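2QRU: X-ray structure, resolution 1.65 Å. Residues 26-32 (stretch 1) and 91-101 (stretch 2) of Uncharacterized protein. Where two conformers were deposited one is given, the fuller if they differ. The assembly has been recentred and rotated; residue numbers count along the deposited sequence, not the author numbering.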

# COMPACT_ATOMS: atom_id res chain seq x y z
N PRO A 26 -18.69 -12.13 15.94
CA PRO A 26 -17.27 -11.80 15.71
C PRO A 26 -16.98 -11.27 14.30
O PRO A 26 -17.77 -11.47 13.37
CB PRO A 26 -16.56 -13.16 15.90
CG PRO A 26 -17.64 -14.18 15.59
CD PRO A 26 -18.87 -13.57 16.21
N THR A 27 -15.83 -10.62 14.15
CA THR A 27 -15.46 -10.09 12.86
C THR A 27 -14.05 -10.56 12.48
O THR A 27 -13.29 -11.04 13.33
CB THR A 27 -15.60 -8.52 12.83
OG1 THR A 27 -15.42 -8.04 11.48
CG2 THR A 27 -14.60 -7.85 13.79
N ASN A 28 -13.75 -10.47 11.20
CA ASN A 28 -12.39 -10.65 10.67
C ASN A 28 -11.91 -9.26 10.28
O ASN A 28 -12.70 -8.33 10.31
CB ASN A 28 -12.43 -11.58 9.45
CG ASN A 28 -12.33 -13.06 9.84
OD1 ASN A 28 -12.44 -13.43 11.01
ND2 ASN A 28 -12.08 -13.90 8.84
N TYR A 29 -10.63 -9.10 9.92
CA TYR A 29 -10.11 -7.78 9.65
C TYR A 29 -9.32 -7.72 8.35
O TYR A 29 -8.73 -8.72 7.94
CB TYR A 29 -9.15 -7.34 10.76
CG TYR A 29 -9.84 -7.21 12.10
CD1 TYR A 29 -10.00 -8.33 12.91
CD2 TYR A 29 -10.36 -5.98 12.52
CE1 TYR A 29 -10.67 -8.23 14.14
CE2 TYR A 29 -11.02 -5.87 13.75
CZ TYR A 29 -11.16 -7.00 14.55
OH TYR A 29 -11.81 -6.91 15.76
N VAL A 30 -9.29 -6.55 7.75
CA VAL A 30 -8.31 -6.26 6.68
C VAL A 30 -7.62 -4.96 6.99
O VAL A 30 -8.30 -3.95 7.26
CB VAL A 30 -8.98 -6.14 5.30
CG1 VAL A 30 -8.00 -5.60 4.25
CG2 VAL A 30 -9.48 -7.48 4.86
N VAL A 31 -6.29 -5.00 6.95
CA VAL A 31 -5.52 -3.77 7.19
C VAL A 31 -5.21 -3.16 5.83
O VAL A 31 -4.64 -3.84 4.96
CB VAL A 31 -4.21 -4.04 7.98
CG1 VAL A 31 -3.47 -2.72 8.22
CG2 VAL A 31 -4.54 -4.74 9.30
N TYR A 32 -5.61 -1.90 5.63
CA TYR A 32 -5.43 -1.23 4.36
C TYR A 32 -4.27 -0.22 4.43
O TYR A 32 -4.26 0.65 5.32
CB TYR A 32 -6.70 -0.50 3.96
CG TYR A 32 -6.53 0.41 2.77
CD1 TYR A 32 -6.41 -0.13 1.49
CD2 TYR A 32 -6.47 1.81 2.93
CE1 TYR A 32 -6.24 0.68 0.37
CE2 TYR A 32 -6.30 2.65 1.82
CZ TYR A 32 -6.18 2.07 0.54
OH TYR A 32 -6.00 2.87 -0.57
N GLU A 91 -4.31 -4.26 20.25
CA GLU A 91 -5.43 -3.45 20.67
C GLU A 91 -6.74 -3.88 20.00
O GLU A 91 -7.79 -3.93 20.65
CB GLU A 91 -5.12 -1.98 20.38
CG GLU A 91 -6.18 -1.01 20.79
CD GLU A 91 -6.46 -1.05 22.30
OE1 GLU A 91 -5.54 -1.42 23.07
OE2 GLU A 91 -7.59 -0.70 22.69
N ILE A 92 -6.66 -4.18 18.71
CA ILE A 92 -7.86 -4.36 17.88
C ILE A 92 -7.99 -5.78 17.30
O ILE A 92 -8.98 -6.47 17.57
CB ILE A 92 -7.95 -3.29 16.78
CG1 ILE A 92 -8.05 -1.89 17.40
CG2 ILE A 92 -9.13 -3.57 15.82
CD1 ILE A 92 -7.86 -0.78 16.40
N ILE A 93 -7.02 -6.22 16.49
CA ILE A 93 -7.16 -7.51 15.82
C ILE A 93 -7.17 -8.65 16.84
O ILE A 93 -7.91 -9.63 16.68
CB ILE A 93 -6.06 -7.76 14.72
CG1 ILE A 93 -6.07 -6.61 13.70
CG2 ILE A 93 -6.28 -9.10 14.06
CD1 ILE A 93 -4.83 -6.57 12.74
N GLN A 94 -6.35 -8.50 17.88
CA GLN A 94 -6.27 -9.46 19.00
C GLN A 94 -6.13 -10.91 18.54
O GLN A 94 -6.84 -11.80 19.04
CB GLN A 94 -7.44 -9.29 19.98
CG GLN A 94 -7.58 -7.90 20.55
CD GLN A 94 -8.78 -7.79 21.47
OE1 GLN A 94 -9.13 -8.75 22.15
NE2 GLN A 94 -9.42 -6.63 21.48
N ASN A 95 -5.22 -11.12 17.59
CA ASN A 95 -4.89 -12.44 17.05
C ASN A 95 -5.99 -13.12 16.26
O ASN A 95 -5.89 -14.31 15.96
CB ASN A 95 -4.34 -13.37 18.15
CG ASN A 95 -3.08 -12.82 18.79
OD1 ASN A 95 -2.07 -12.61 18.10
ND2 ASN A 95 -3.12 -12.59 20.09
N GLN A 96 -7.04 -12.37 15.89
CA GLN A 96 -8.08 -12.87 14.98
C GLN A 96 -7.53 -12.88 13.54
O GLN A 96 -6.52 -12.24 13.27
CB GLN A 96 -9.31 -11.97 15.02
CG GLN A 96 -10.07 -12.03 16.35
CD GLN A 96 -10.99 -13.23 16.41
OE1 GLN A 96 -10.93 -14.02 17.36
NE2 GLN A 96 -11.85 -13.37 15.41
N SER A 97 -8.21 -13.60 12.65
CA SER A 97 -7.79 -13.65 11.25
C SER A 97 -7.79 -12.26 10.65
O SER A 97 -8.65 -11.42 10.95
CB SER A 97 -8.70 -14.56 10.42
OG SER A 97 -8.57 -15.91 10.85
N PHE A 98 -6.82 -12.01 9.77
CA PHE A 98 -6.79 -10.74 9.06
C PHE A 98 -6.14 -10.92 7.71
O PHE A 98 -5.30 -11.81 7.52
CB PHE A 98 -6.01 -9.69 9.87
CG PHE A 98 -4.51 -9.98 9.95
CD1 PHE A 98 -4.01 -10.88 10.90
CD2 PHE A 98 -3.63 -9.43 9.03
CE1 PHE A 98 -2.65 -11.18 10.95
CE2 PHE A 98 -2.27 -9.74 9.06
CZ PHE A 98 -1.79 -10.61 10.02
N GLY A 99 -6.55 -10.08 6.77
CA GLY A 99 -5.87 -9.95 5.49
C GLY A 99 -5.22 -8.59 5.37
O GLY A 99 -5.45 -7.71 6.22
N LEU A 100 -4.43 -8.39 4.33
CA LEU A 100 -3.84 -7.07 4.10
C LEU A 100 -4.28 -6.60 2.71
O LEU A 100 -4.47 -7.42 1.79
CB LEU A 100 -2.33 -7.10 4.14
CG LEU A 100 -1.70 -7.58 5.46
CD1 LEU A 100 -0.16 -7.73 5.29
CD2 LEU A 100 -2.04 -6.65 6.63
N CYS A 101 -4.36 -5.28 2.52
CA CYS A 101 -4.64 -4.74 1.19
C CYS A 101 -3.78 -3.50 1.00
O CYS A 101 -3.71 -2.66 1.91
CB CYS A 101 -6.11 -4.35 1.09
SG CYS A 101 -6.60 -3.55 -0.49
O HOH W 1 -10.74 -15.13 13.33
O HOH W 2 -10.66 -9.23 17.46

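How do the two backbones lie against each other? Residues 28-32 and 98-101 are neighbouring strands running in the same direction, their axes 23° apart and 4.5 Å from one another at closest approach. Tyr29 pairs with Phe98, Val30 with Gly99, Val31 with Leu100 and Tyr32 with Cys101. Four backbone hydrogen bonds hold this parallel register. Tyr29 uses both of its polar backbone atoms: Tyr29 N donates to Ser97 O at 3.2 Å, and Tyr29 O accepts from Gly99 N at 2.8 Å. Val31 repeats the pattern two residues on, with Val31 N to Gly99 O at 2.9 Å and Val31 O to Cys101 N at 2.8 Å. The bonds therefore fan out from alternate residues of the first strand, as parallel pairing requires. Three of these carbonyls, those of Tyr29, Gly99 and Val31, also receive CA-H...O contacts, such as Phe98 CA to Tyr29 O at 3.0 Å and Val30 CA to Gly99 O at 3.2 Å.

What brings the end of the helix over Tyr29? After the helix ends at Ile93, Gln94 takes positive phi and a type I' turn runs from Ile93 to Gln96, closed by Gln96 N donating to Ile93 O at 3.0 Å. This reversal leads the chain into the second strand while leaving Ile92 and Ile93 beside the tyrosine. Ile93 CA sits over one face of the ring, 4.2 Å from the centroid of the Tyr29 ring, in a CH-pi contact. Ile92 CG2 lies 3.6 Å from Tyr29 CE2, and Gln96 CB approaches the ring edge. At the far end of the side chain, a water lies 3.1 Å from Tyr29 OH and donates to Ile93 O at 2.9 Å, so the polar tip is linked to the helix end while the ring makes apolar contacts.

Which side chains meet on the two faces of the sheet? Tyr29, Phe98, Val31 and Leu100 share one face. Val31 CB meets Leu100 CD2 at 3.7 Å, while Val31 CG2 reaches Ile93 CD1 at 3.9 Å, extending the apolar packing from the strands to the helix end. On the other face, Val30 CG1 lies 3.9 Å from Cys101 CB. Gly99, the partner of Val30, has no side chain to add there. Cys101 SG also approaches Tyr32 CD1 at 4.0 Å; the sulfur lies at the edge of the aromatic ring, where the ring hydrogens carry partial positive charge.

How is the more open end of the pairing held? Before the first strand, Gln96 NE2 donates a weak hydrogen bond to Thr27 O at 3.4 Å, tying the turn to the residue preceding the strand. A water also joins the two stretches at this corner: it accepts from Ser97 N at 3.0 Å and donates weakly to Asn28 OD1 at 3.3 Å, just ahead of the direct backbone ladder. Asn28 ND2 also packs 3.8 Å from Ser97 CB.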